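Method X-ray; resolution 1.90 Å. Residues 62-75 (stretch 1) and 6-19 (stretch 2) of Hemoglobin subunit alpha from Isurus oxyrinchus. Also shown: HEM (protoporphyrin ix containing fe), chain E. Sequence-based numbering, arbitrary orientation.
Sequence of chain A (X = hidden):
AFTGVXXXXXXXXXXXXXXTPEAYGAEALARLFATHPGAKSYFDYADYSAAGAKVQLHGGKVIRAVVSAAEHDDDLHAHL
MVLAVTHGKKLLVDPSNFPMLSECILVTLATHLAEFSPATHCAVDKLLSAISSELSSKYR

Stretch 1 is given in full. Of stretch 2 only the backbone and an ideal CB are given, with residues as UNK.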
ATOM      1  N   VAL A  62      13.324 -18.532   2.668  1.00 28.22           N
ATOM      2  CA  VAL A  62      13.183 -17.266   1.940  1.00 27.83           C
ATOM      3  C   VAL A  62      14.448 -16.865   1.134  1.00 28.44           C
ATOM      4  O   VAL A  62      14.384 -16.652  -0.100  1.00 28.71           O
ATOM      5  CB  VAL A  62      12.740 -16.082   2.899  1.00 27.89           C
ATOM      6  CG1 VAL A  62      12.758 -14.750   2.151  1.00 25.82           C
ATOM      7  CG2 VAL A  62      11.328 -16.350   3.410  1.00 30.20           C
ATOM      8  N   ILE A  63      15.591 -16.800   1.815  1.00 27.70           N
ATOM      9  CA  ILE A  63      16.787 -16.265   1.222  1.00 29.62           C
ATOM     10  C   ILE A  63      17.323 -17.276   0.207  1.00 30.27           C
ATOM     11  O   ILE A  63      17.748 -16.853  -0.894  1.00 30.20           O
ATOM     12  CB  ILE A  63      17.860 -15.849   2.273  1.00 28.40           C
ATOM     13  CG1 ILE A  63      17.352 -14.689   3.134  1.00 30.24           C
ATOM     14  CG2 ILE A  63      19.189 -15.499   1.580  1.00 29.37           C
ATOM     15  CD1 ILE A  63      17.062 -13.372   2.418  1.00 27.21           C
ATOM     16  N   ARG A  64      17.237 -18.583   0.518  1.00 30.02           N
ATOM     17  CA  ARG A  64      17.674 -19.576  -0.511  1.00 31.47           C
ATOM     18  C   ARG A  64      16.919 -19.376  -1.796  1.00 31.48           C
ATOM     19  O   ARG A  64      17.540 -19.456  -2.889  1.00 30.53           O
ATOM     20  CB  ARG A  64      17.597 -21.024  -0.050  1.00 30.65           C
ATOM     21  CG  ARG A  64      18.828 -21.450   0.790  1.00 34.41           C
ATOM     22  CD  ARG A  64      18.553 -22.842   1.453  1.00 33.10           C
ATOM     23  NE  ARG A  64      19.217 -22.908   2.753  1.00 36.32           N
ATOM     24  CZ  ARG A  64      18.583 -22.953   3.925  1.00 34.24           C
ATOM     25  NH1 ARG A  64      19.306 -22.998   5.053  1.00 38.03           N
ATOM     26  NH2 ARG A  64      17.240 -23.001   3.967  1.00 31.08           N
ATOM     27  N   ALA A  65      15.603 -19.117  -1.678  1.00 30.41           N
ATOM     28  CA  ALA A  65      14.739 -18.875  -2.822  1.00 31.68           C
ATOM     29  C   ALA A  65      15.052 -17.564  -3.565  1.00 32.86           C
ATOM     30  O   ALA A  65      14.985 -17.474  -4.818  1.00 33.33           O
ATOM     31  CB  ALA A  65      13.236 -18.933  -2.403  1.00 31.56           C
ATOM     32  N   VAL A  66      15.363 -16.512  -2.812  1.00 32.84           N
ATOM     33  CA  VAL A  66      15.790 -15.293  -3.452  1.00 32.38           C
ATOM     34  C   VAL A  66      17.068 -15.537  -4.241  1.00 32.82           C
ATOM     35  O   VAL A  66      17.184 -15.044  -5.374  1.00 32.15           O
ATOM     36  CB  VAL A  66      15.973 -14.090  -2.455  1.00 31.97           C
ATOM     37  CG1 VAL A  66      16.616 -12.901  -3.184  1.00 30.12           C
ATOM     38  CG2 VAL A  66      14.614 -13.692  -1.941  1.00 30.09           C
ATOM     39  N   VAL A  67      17.979 -16.313  -3.687  1.00 20.00           N
ATOM     40  CA  VAL A  67      19.206 -16.652  -4.372  1.00 20.00           C
ATOM     41  C   VAL A  67      18.935 -17.351  -5.688  1.00 20.00           C
ATOM     42  O   VAL A  67      19.456 -16.977  -6.721  1.00 34.98           O
ATOM     43  CB  VAL A  67      20.149 -17.435  -3.471  1.00 20.00           C
ATOM     44  CG1 VAL A  67      21.317 -18.081  -4.253  1.00 20.00           C
ATOM     45  CG2 VAL A  67      20.666 -16.554  -2.362  1.00 20.00           C
ATOM     46  N   SER A  68      18.095 -18.365  -5.640  1.00 36.53           N
ATOM     47  CA  SER A  68      17.631 -19.022  -6.871  1.00 37.57           C
ATOM     48  C   SER A  68      16.935 -18.154  -7.895  1.00 36.71           C
ATOM     49  O   SER A  68      17.215 -18.287  -9.105  1.00 35.44           O
ATOM     50  CB  SER A  68      16.815 -20.261  -6.583  1.00 37.65           C
ATOM     51  OG  SER A  68      17.719 -21.240  -6.125  1.00 43.29           O
ATOM     52  N   ALA A  69      16.020 -17.278  -7.448  1.00 36.44           N
ATOM     53  CA  ALA A  69      15.467 -16.279  -8.329  1.00 36.21           C
ATOM     54  C   ALA A  69      16.580 -15.474  -9.045  1.00 36.92           C
ATOM     55  O   ALA A  69      16.485 -15.199 -10.258  1.00 36.81           O
ATOM     56  CB  ALA A  69      14.471 -15.360  -7.604  1.00 35.91           C
ATOM     57  N   ALA A  70      17.611 -15.102  -8.281  1.00 37.88           N
ATOM     58  CA  ALA A  70      18.764 -14.398  -8.815  1.00 39.00           C
ATOM     59  C   ALA A  70      19.455 -15.237  -9.926  1.00 39.84           C
ATOM     60  O   ALA A  70      19.903 -14.693 -10.937  1.00 41.27           O
ATOM     61  CB  ALA A  70      19.723 -14.104  -7.713  1.00 38.15           C
ATOM     62  N   GLU A  71      19.485 -16.551  -9.756  1.00 39.56           N
ATOM     63  CA  GLU A  71      20.061 -17.443 -10.793  1.00 41.09           C
ATOM     64  C   GLU A  71      19.036 -17.787 -11.924  1.00 41.21           C
ATOM     65  O   GLU A  71      19.258 -18.711 -12.732  1.00 40.57           O
ATOM     66  CB  GLU A  71      20.594 -18.715 -10.142  1.00 39.13           C
ATOM     67  CG  GLU A  71      21.378 -18.419  -8.877  1.00 40.43           C
ATOM     68  CD  GLU A  71      21.884 -19.649  -8.156  1.00 41.75           C
ATOM     69  OE1 GLU A  71      21.088 -20.590  -7.916  1.00 41.22           O
ATOM     70  OE2 GLU A  71      23.089 -19.660  -7.791  1.00 42.16           O
ATOM     71  N   HIS A  72      17.934 -17.031 -11.946  1.00 41.26           N
ATOM     72  CA  HIS A  72      16.835 -17.210 -12.911  1.00 42.26           C
ATOM     73  C   HIS A  72      16.293 -15.878 -13.452  1.00 42.45           C
ATOM     74  O   HIS A  72      15.087 -15.771 -13.743  1.00 42.43           O
ATOM     75  CB  HIS A  72      15.685 -17.987 -12.247  1.00 41.59           C
ATOM     76  CG  HIS A  72      15.964 -19.450 -12.090  1.00 39.69           C
ATOM     77  ND1 HIS A  72      15.625 -20.365 -13.061  1.00 37.36           N
ATOM     78  CD2 HIS A  72      16.548 -20.156 -11.095  1.00 35.08           C
ATOM     79  CE1 HIS A  72      15.988 -21.574 -12.670  1.00 36.48           C
ATOM     80  NE2 HIS A  72      16.550 -21.476 -11.484  1.00 37.42           N
ATOM     81  N   ASP A  73      17.184 -14.903 -13.655  1.00 43.71           N
ATOM     82  CA  ASP A  73      16.765 -13.503 -13.914  1.00 45.25           C
ATOM     83  C   ASP A  73      15.877 -13.310 -15.149  1.00 45.76           C
ATOM     84  O   ASP A  73      15.105 -12.363 -15.216  1.00 45.98           O
ATOM     85  CB  ASP A  73      17.999 -12.587 -14.019  1.00 45.00           C
ATOM     86  CG  ASP A  73      18.336 -11.844 -12.728  1.00 47.76           C
ATOM     87  OD1 ASP A  73      17.495 -11.738 -11.793  1.00 49.06           O
ATOM     88  OD2 ASP A  73      19.473 -11.303 -12.673  1.00 48.86           O
ATOM     89  N   ASP A  74      15.993 -14.202 -16.132  1.00 46.84           N
ATOM     90  CA  ASP A  74      15.263 -14.064 -17.401  1.00 48.15           C
ATOM     91  C   ASP A  74      14.136 -15.096 -17.605  1.00 48.68           C
ATOM     92  O   ASP A  74      13.586 -15.234 -18.706  1.00 49.04           O
ATOM     93  CB  ASP A  74      16.255 -14.136 -18.573  1.00 49.12           C
ATOM     94  CG  ASP A  74      17.254 -12.977 -18.561  1.00 50.76           C
ATOM     95  OD1 ASP A  74      16.830 -11.791 -18.466  1.00 53.27           O
ATOM     96  OD2 ASP A  74      18.455 -13.263 -18.606  1.00 52.01           O
ATOM     97  N   ASP A  75      13.788 -15.772 -16.516  1.00 48.38           N
ATOM     98  CA  ASP A  75      12.912 -16.927 -16.478  1.00 47.76           C
ATOM     99  C   ASP A  75      11.900 -16.843 -15.324  1.00 46.88           C
ATOM    100  O   ASP A  75      11.115 -17.750 -15.107  1.00 45.94           O
ATOM    101  CB  ASP A  75      13.791 -18.190 -16.640  1.00 48.78           C
ATOM    102  CG  ASP A  75      12.991 -19.466 -16.700  1.00 51.05           C
ATOM    103  OD1 ASP A  75      13.440 -20.467 -16.098  1.00 53.83           O
ATOM    104  OD2 ASP A  75      11.912 -19.470 -17.334  1.00 55.73           O
ATOM    105  N   UNK A   6      23.302  -4.124 -13.265  1.00 45.37           N
ATOM    106  CA  UNK A   6      22.449  -4.704 -12.238  1.00 44.65           C
ATOM    107  C   UNK A   6      22.635  -6.206 -12.125  1.00 43.85           C
ATOM    108  O   UNK A   6      22.706  -6.725 -11.013  1.00 42.62           O
ATOM    109  CB  UNK A   6      20.981  -4.384 -12.530  1.00 44.65           C
ATOM    110  N   UNK A   7      22.740  -6.900 -13.265  1.00 43.18           N
ATOM    111  CA  UNK A   7      22.910  -8.368 -13.251  1.00 43.47           C
ATOM    112  C   UNK A   7      24.155  -8.733 -12.501  1.00 42.33           C
ATOM    113  O   UNK A   7      24.162  -9.648 -11.679  1.00 42.34           O
ATOM    114  CB  UNK A   7      22.972  -8.937 -14.670  1.00 43.47           C
ATOM    115  N   UNK A   8      25.227  -7.998 -12.765  1.00 41.95           N
ATOM    116  CA  UNK A   8      26.465  -8.212 -12.055  1.00 41.53           C
ATOM    117  C   UNK A   8      26.258  -8.013 -10.534  1.00 41.28           C
ATOM    118  O   UNK A   8      26.661  -8.858  -9.690  1.00 40.86           O
ATOM    119  CB  UNK A   8      27.543  -7.266 -12.587  1.00 41.53           C
ATOM    120  N   UNK A   9      25.613  -6.907 -10.193  1.00 39.51           N
ATOM    121  CA  UNK A   9      25.442  -6.546  -8.797  1.00 40.13           C
ATOM    122  C   UNK A   9      24.562  -7.553  -8.045  1.00 37.82           C
ATOM    123  O   UNK A   9      24.878  -7.895  -6.916  1.00 37.16           O
ATOM    124  CB  UNK A   9      24.838  -5.144  -8.695  1.00 40.13           C
ATOM    125  N   UNK A  10      23.483  -8.014  -8.686  1.00 36.16           N
ATOM    126  CA  UNK A  10      22.585  -9.031  -8.119  1.00 35.25           C
ATOM    127  C   UNK A  10      23.395 -10.327  -7.843  1.00 36.92           C
ATOM    128  O   UNK A  10      23.373 -10.837  -6.735  1.00 36.63           O
ATOM    129  CB  UNK A  10      21.417  -9.309  -9.068  1.00 35.25           C
ATOM    130  N   UNK A  11      24.123 -10.807  -8.868  1.00 37.61           N
ATOM    131  CA  UNK A  11      25.063 -11.941  -8.773  1.00 36.89           C
ATOM    132  C   UNK A  11      25.945 -11.875  -7.531  1.00 37.20           C
ATOM    133  O   UNK A  11      26.018 -12.833  -6.736  1.00 35.79           O
ATOM    134  CB  UNK A  11      25.951 -11.990 -10.018  1.00 36.89           C
ATOM    135  N   UNK A  12      26.622 -10.736  -7.352  1.00 37.09           N
ATOM    136  CA  UNK A  12      27.479 -10.570  -6.174  1.00 36.69           C
ATOM    137  C   UNK A  12      26.673 -10.646  -4.869  1.00 36.29           C
ATOM    138  O   UNK A  12      27.089 -11.344  -3.952  1.00 35.91           O
ATOM    139  CB  UNK A  12      28.221  -9.234  -6.250  1.00 36.69           C
ATOM    140  N   UNK A  13      25.557  -9.893  -4.779  1.00 37.40           N
ATOM    141  CA  UNK A  13      24.624  -9.998  -3.625  1.00 37.27           C
ATOM    142  C   UNK A  13      24.155 -11.454  -3.375  1.00 37.17           C
ATOM    143  O   UNK A  13      24.167 -11.910  -2.222  1.00 36.70           O
ATOM    144  CB  UNK A  13      23.404  -9.106  -3.864  1.00 37.27           C
ATOM    145  N   UNK A  14      23.718 -12.155  -4.431  1.00 36.09           N
ATOM    146  CA  UNK A  14      23.295 -13.573  -4.316  1.00 37.03           C
ATOM    147  C   UNK A  14      24.358 -14.462  -3.682  1.00 36.99           C
ATOM    148  O   UNK A  14      24.076 -15.299  -2.823  1.00 36.77           O
ATOM    149  CB  UNK A  14      22.943 -14.128  -5.698  1.00 37.03           C
ATOM    150  N   UNK A  15      25.605 -14.256  -4.085  1.00 37.86           N
ATOM    151  CA  UNK A  15      26.698 -15.029  -3.535  1.00 38.24           C
ATOM    152  C   UNK A  15      26.891 -14.739  -2.051  1.00 38.26           C
ATOM    153  O   UNK A  15      27.195 -15.640  -1.281  1.00 37.88           O
ATOM    154  CB  UNK A  15      27.988 -14.739  -4.304  1.00 38.24           C
ATOM    155  N   UNK A  16      26.682 -13.497  -1.629  1.00 36.93           N
ATOM    156  CA  UNK A  16      26.870 -13.226  -0.218  1.00 37.47           C
ATOM    157  C   UNK A  16      25.710 -13.771   0.614  1.00 36.48           C
ATOM    158  O   UNK A  16      25.953 -14.299   1.711  1.00 37.10           O
ATOM    159  CB  UNK A  16      27.026 -11.721   0.012  1.00 37.47           C
ATOM    160  N   UNK A  17      24.477 -13.644   0.107  1.00 35.75           N
ATOM    161  CA  UNK A  17      23.284 -14.236   0.756  1.00 35.17           C
ATOM    162  C   UNK A  17      23.449 -15.762   0.921  1.00 35.35           C
ATOM    163  O   UNK A  17      23.112 -16.340   1.991  1.00 35.03           O
ATOM    164  CB  UNK A  17      22.028 -13.932  -0.062  1.00 35.17           C
ATOM    165  N   UNK A  18      23.955 -16.391  -0.140  1.00 34.48           N
ATOM    166  CA  UNK A  18      24.139 -17.861  -0.182  1.00 35.32           C
ATOM    167  C   UNK A  18      25.008 -18.381   0.944  1.00 34.85           C
ATOM    168  O   UNK A  18      24.813 -19.498   1.412  1.00 35.41           O
ATOM    169  CB  UNK A  18      24.758 -18.277  -1.518  1.00 35.32           C
ATOM    170  N   UNK A  19      25.986 -17.583   1.372  1.00 36.03           N
ATOM    171  CA  UNK A  19      26.843 -17.991   2.488  1.00 37.40           C
ATOM    172  C   UNK A  19      26.157 -18.106   3.817  1.00 36.78           C
ATOM    173  O   UNK A  19      26.628 -18.839   4.685  1.00 38.51           O
ATOM    174  CB  UNK A  19      28.000 -17.001   2.631  1.00 37.40           C
TER
HETATM  175  CHA HEM E 141       6.913 -21.463   3.737  1.00 37.63           C
HETATM  176  CHB HEM E 141       9.549 -18.979   0.556  1.00 37.68           C
HETATM  177  CHC HEM E 141       7.466 -14.772   1.942  1.00 33.52           C
HETATM  178  CHD HEM E 141       4.530 -17.274   4.818  1.00 32.78           C
HETATM  179  C1A HEM E 141       7.802 -21.188   2.723  1.00 37.70           C
HETATM  180  C2A HEM E 141       8.628 -22.126   2.005  1.00 39.85           C
HETATM  181  C3A HEM E 141       9.359 -21.459   1.086  1.00 40.63           C
HETATM  182  C4A HEM E 141       9.033 -20.046   1.254  1.00 39.08           C
HETATM  183  CMA HEM E 141      10.392 -22.017   0.036  1.00 38.39           C
HETATM  184  CAA HEM E 141       8.476 -23.641   2.234  1.00 41.55           C
HETATM  185  CBA HEM E 141       7.406 -23.908   1.123  1.00 45.05           C
HETATM  186  CGA HEM E 141       7.282 -25.364   0.792  1.00 50.31           C
HETATM  187  O1A HEM E 141       7.621 -26.193   1.698  1.00 52.37           O
HETATM  188  O2A HEM E 141       6.847 -25.707  -0.350  1.00 50.00           O
HETATM  189  C1B HEM E 141       9.192 -17.645   0.649  1.00 36.27           C
HETATM  190  C2B HEM E 141       9.694 -16.588  -0.200  1.00 35.85           C
HETATM  191  C3B HEM E 141       9.145 -15.430   0.201  1.00 35.91           C
HETATM  192  C4B HEM E 141       8.244 -15.709   1.291  1.00 34.90           C
HETATM  193  CMB HEM E 141      10.720 -16.716  -1.360  1.00 36.09           C
HETATM  194  CAB HEM E 141       9.341 -14.017  -0.407  1.00 38.50           C
HETATM  195  CBB HEM E 141      10.394 -13.600  -1.132  1.00 38.62           C
HETATM  196  C1C HEM E 141       6.472 -15.039   2.865  1.00 32.75           C
HETATM  197  C2C HEM E 141       5.632 -14.053   3.550  1.00 30.06           C
HETATM  198  C3C HEM E 141       4.811 -14.732   4.389  1.00 28.17           C
HETATM  199  C4C HEM E 141       5.115 -16.168   4.239  1.00 30.17           C
HETATM  200  CMC HEM E 141       5.798 -12.524   3.311  1.00 30.56           C
HETATM  201  CAC HEM E 141       3.756 -14.075   5.319  1.00 32.07           C
HETATM  202  CBC HEM E 141       3.978 -12.838   5.853  1.00 27.08           C
HETATM  203  C1D HEM E 141       4.972 -18.597   4.814  1.00 34.10           C
HETATM  204  C2D HEM E 141       4.481 -19.578   5.745  1.00 33.56           C
HETATM  205  C3D HEM E 141       5.219 -20.864   5.513  1.00 36.54           C
HETATM  206  C4D HEM E 141       6.056 -20.564   4.358  1.00 38.05           C
HETATM  207  CMD HEM E 141       3.438 -19.356   6.878  1.00 34.98           C
HETATM  208  CAD HEM E 141       4.982 -22.182   6.337  1.00 36.65           C
HETATM  209  CBD HEM E 141       6.034 -22.473   7.453  1.00 40.38           C
HETATM  210  CGD HEM E 141       5.945 -21.650   8.760  1.00 43.37           C
HETATM  211  O1D HEM E 141       4.841 -21.501   9.391  1.00 47.74           O
HETATM  212  O2D HEM E 141       6.992 -21.115   9.225  1.00 38.11           O
HETATM  213  NA  HEM E 141       8.089 -19.954   2.243  1.00 36.92           N
HETATM  214  NB  HEM E 141       8.283 -17.068   1.570  1.00 36.11           N
HETATM  215  NC  HEM E 141       6.095 -16.270   3.314  1.00 30.73           N
HETATM  216  ND  HEM E 141       5.921 -19.209   3.988  1.00 36.50           N
HETATM  217 FE   HEM E 141       7.126 -18.120   2.760  1.00 38.62          FE

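The two helices run nearly antiparallel, at 152°, so position 6 lies toward the Asp 73 end of stretch 1 and position 17 beside Ile 63.

Position 6 points sideways with nothing of stretch 1 within 5.5 Å of its CB; almost any helix-compatible residue would do, and it is Glu 6. Position 7 also points sideways, but stretch 1 offers the carboxylates of Asp 73 and Asp 74. A long basic side chain, lysine or arginine, could reach them. It is Arg 7, whose end swings in to form a salt bridge with Asp 74: NH2 of Arg 7 donates to OD2 of Asp 74 at 2.7 Å, although the modelled place of NH2 is less sure. Asp 73 answers only with charge.

Positions 8 and 9 are out of reach and leave the choice open; they are Ser 8 and Thr 9.

Position 10 points toward stretch 1, its ideal CB 5.3 Å from Ala 70 CB and 4.6 Å from Asp 73 OD2. The small alanine leaves room for a medium or large aliphatic residue, while the carboxylate would also tolerate a polar one. It is Ile 10, whose CG2 packs 3.8 Å from Ala 70 CB.

At position 11 the backbone angles are helical and do not demand glycine, but the ideal CB, though far from stretch 1, would lie 3.2 Å from the O of residue 8; a very small residue suits, and it is Gly 11. Stretch 1 sets no limit at positions 12, 13, 16 and 19, where any helix-compatible residue would do; they are Ala 12, Ile 13, Ile 16 and Ser 19.

Position 14 is the tightest part of the backbone register, opposite Val 67. With its ideal CB already 3.8 Å from Ala 70 CB, a small residue such as alanine, glycine or serine suits best. It is Ala 14, and the two alanine methyls meet directly.

Position 15 points away, yet Glu 71 supplies a negative charge that a long, flexible basic chain could curl back to meet. Lys 15 does so: its NZ forms a weak hydrogen bond, part of a salt bridge, with Glu 71 OE2 at 3.3 Å.

Position 17 faces an apolar surface, its ideal CB 3.6 Å from Ile 63 CG2 and 3.7 Å from Val 67 CG2. Leucine, isoleucine or methionine would be natural. Leu 17 covers this surface and extends CD1 to 4.4 Å from Val 66 CG1.

Position 18 points sideways, near Val 67 CG1, where a small apolar residue fits easily. Ala 18 joins Ala 14, Lys 15 and Leu 17 around the Val 67 knob.

Stretch 2 6-19: ERSTIGAIAKILAS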
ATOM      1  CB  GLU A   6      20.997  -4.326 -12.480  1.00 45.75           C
ATOM      2  CG  GLU A   6      20.737  -2.876 -12.032  1.00 47.25           C
ATOM      3  CD  GLU A   6      19.453  -2.336 -12.550  1.00 47.83           C
ATOM      4  OE1 GLU A   6      18.940  -2.917 -13.533  1.00 49.25           O
ATOM      5  OE2 GLU A   6      18.983  -1.316 -11.995  1.00 47.65           O
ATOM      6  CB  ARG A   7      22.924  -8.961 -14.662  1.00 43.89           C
ATOM      7  CG  ARG A   7      21.630  -8.641 -15.404  1.00 48.56           C
ATOM      8  CD  ARG A   7      21.782  -8.774 -16.948  1.00 54.00           C
ATOM      9  NE  ARG A   7      20.528  -9.173 -17.594  1.00 54.89           N
ATOM     10  CZ  ARG A   7      20.053 -10.425 -17.616  1.00 56.67           C
ATOM     11  NH1 ARG A   7      20.696 -11.431 -17.014  1.00 55.07           N
ATOM     12  NH2 ARG A   7      18.906 -10.668 -18.227  1.00 56.49           N
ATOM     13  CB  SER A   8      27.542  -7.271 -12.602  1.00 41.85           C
ATOM     14  OG  SER A   8      28.704  -7.323 -11.763  1.00 45.46           O
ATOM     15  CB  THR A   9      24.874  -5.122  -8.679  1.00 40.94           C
ATOM     16  OG1 THR A   9      25.938  -4.173  -8.913  1.00 46.69           O
ATOM     17  CG2 THR A   9      24.253  -4.883  -7.283  1.00 42.57           C
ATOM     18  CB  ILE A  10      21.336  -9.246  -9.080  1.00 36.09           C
ATOM     19  CG1 ILE A  10      20.346  -8.069  -8.934  1.00 32.72           C
ATOM     20  CG2 ILE A  10      20.616 -10.603  -8.845  1.00 32.03           C
ATOM     21  CD1 ILE A  10      19.406  -7.832 -10.112  1.00 34.47           C
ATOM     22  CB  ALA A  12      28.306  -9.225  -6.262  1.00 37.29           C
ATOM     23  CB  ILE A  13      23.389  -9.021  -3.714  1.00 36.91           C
ATOM     24  CG1 ILE A  13      23.802  -7.540  -3.859  1.00 38.40           C
ATOM     25  CG2 ILE A  13      22.388  -9.193  -2.516  1.00 38.42           C
ATOM     26  CD1 ILE A  13      24.396  -6.900  -2.674  1.00 40.63           C
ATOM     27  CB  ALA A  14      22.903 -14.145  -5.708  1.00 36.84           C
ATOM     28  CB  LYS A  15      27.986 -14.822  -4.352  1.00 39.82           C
ATOM     29  CG  LYS A  15      28.085 -15.661  -5.669  1.00 41.20           C
ATOM     30  CD  LYS A  15      26.737 -16.067  -6.360  1.00 46.78           C
ATOM     31  CE  LYS A  15      26.225 -17.427  -5.834  1.00 51.10           C
ATOM     32  NZ  LYS A  15      24.728 -17.610  -5.811  1.00 52.70           N
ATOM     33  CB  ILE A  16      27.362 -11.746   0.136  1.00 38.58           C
ATOM     34  CG1 ILE A  16      26.297 -10.850   0.755  1.00 40.56           C
ATOM     35  CG2 ILE A  16      28.094 -11.063  -0.996  1.00 38.19           C
ATOM     36  CD1 ILE A  16      26.552 -10.707   2.220  1.00 43.50           C
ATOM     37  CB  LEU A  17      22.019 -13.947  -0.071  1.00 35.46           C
ATOM     38  CG  LEU A  17      21.469 -12.516   0.017  1.00 35.92           C
ATOM     39  CD1 LEU A  17      20.355 -12.331  -1.019  1.00 39.01           C
ATOM     40  CD2 LEU A  17      20.951 -12.228   1.444  1.00 37.16           C
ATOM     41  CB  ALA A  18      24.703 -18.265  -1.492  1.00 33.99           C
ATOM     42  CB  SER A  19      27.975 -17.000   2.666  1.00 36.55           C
ATOM     43  OG  SER A  19      28.847 -17.067   1.558  1.00 43.72           O
TER
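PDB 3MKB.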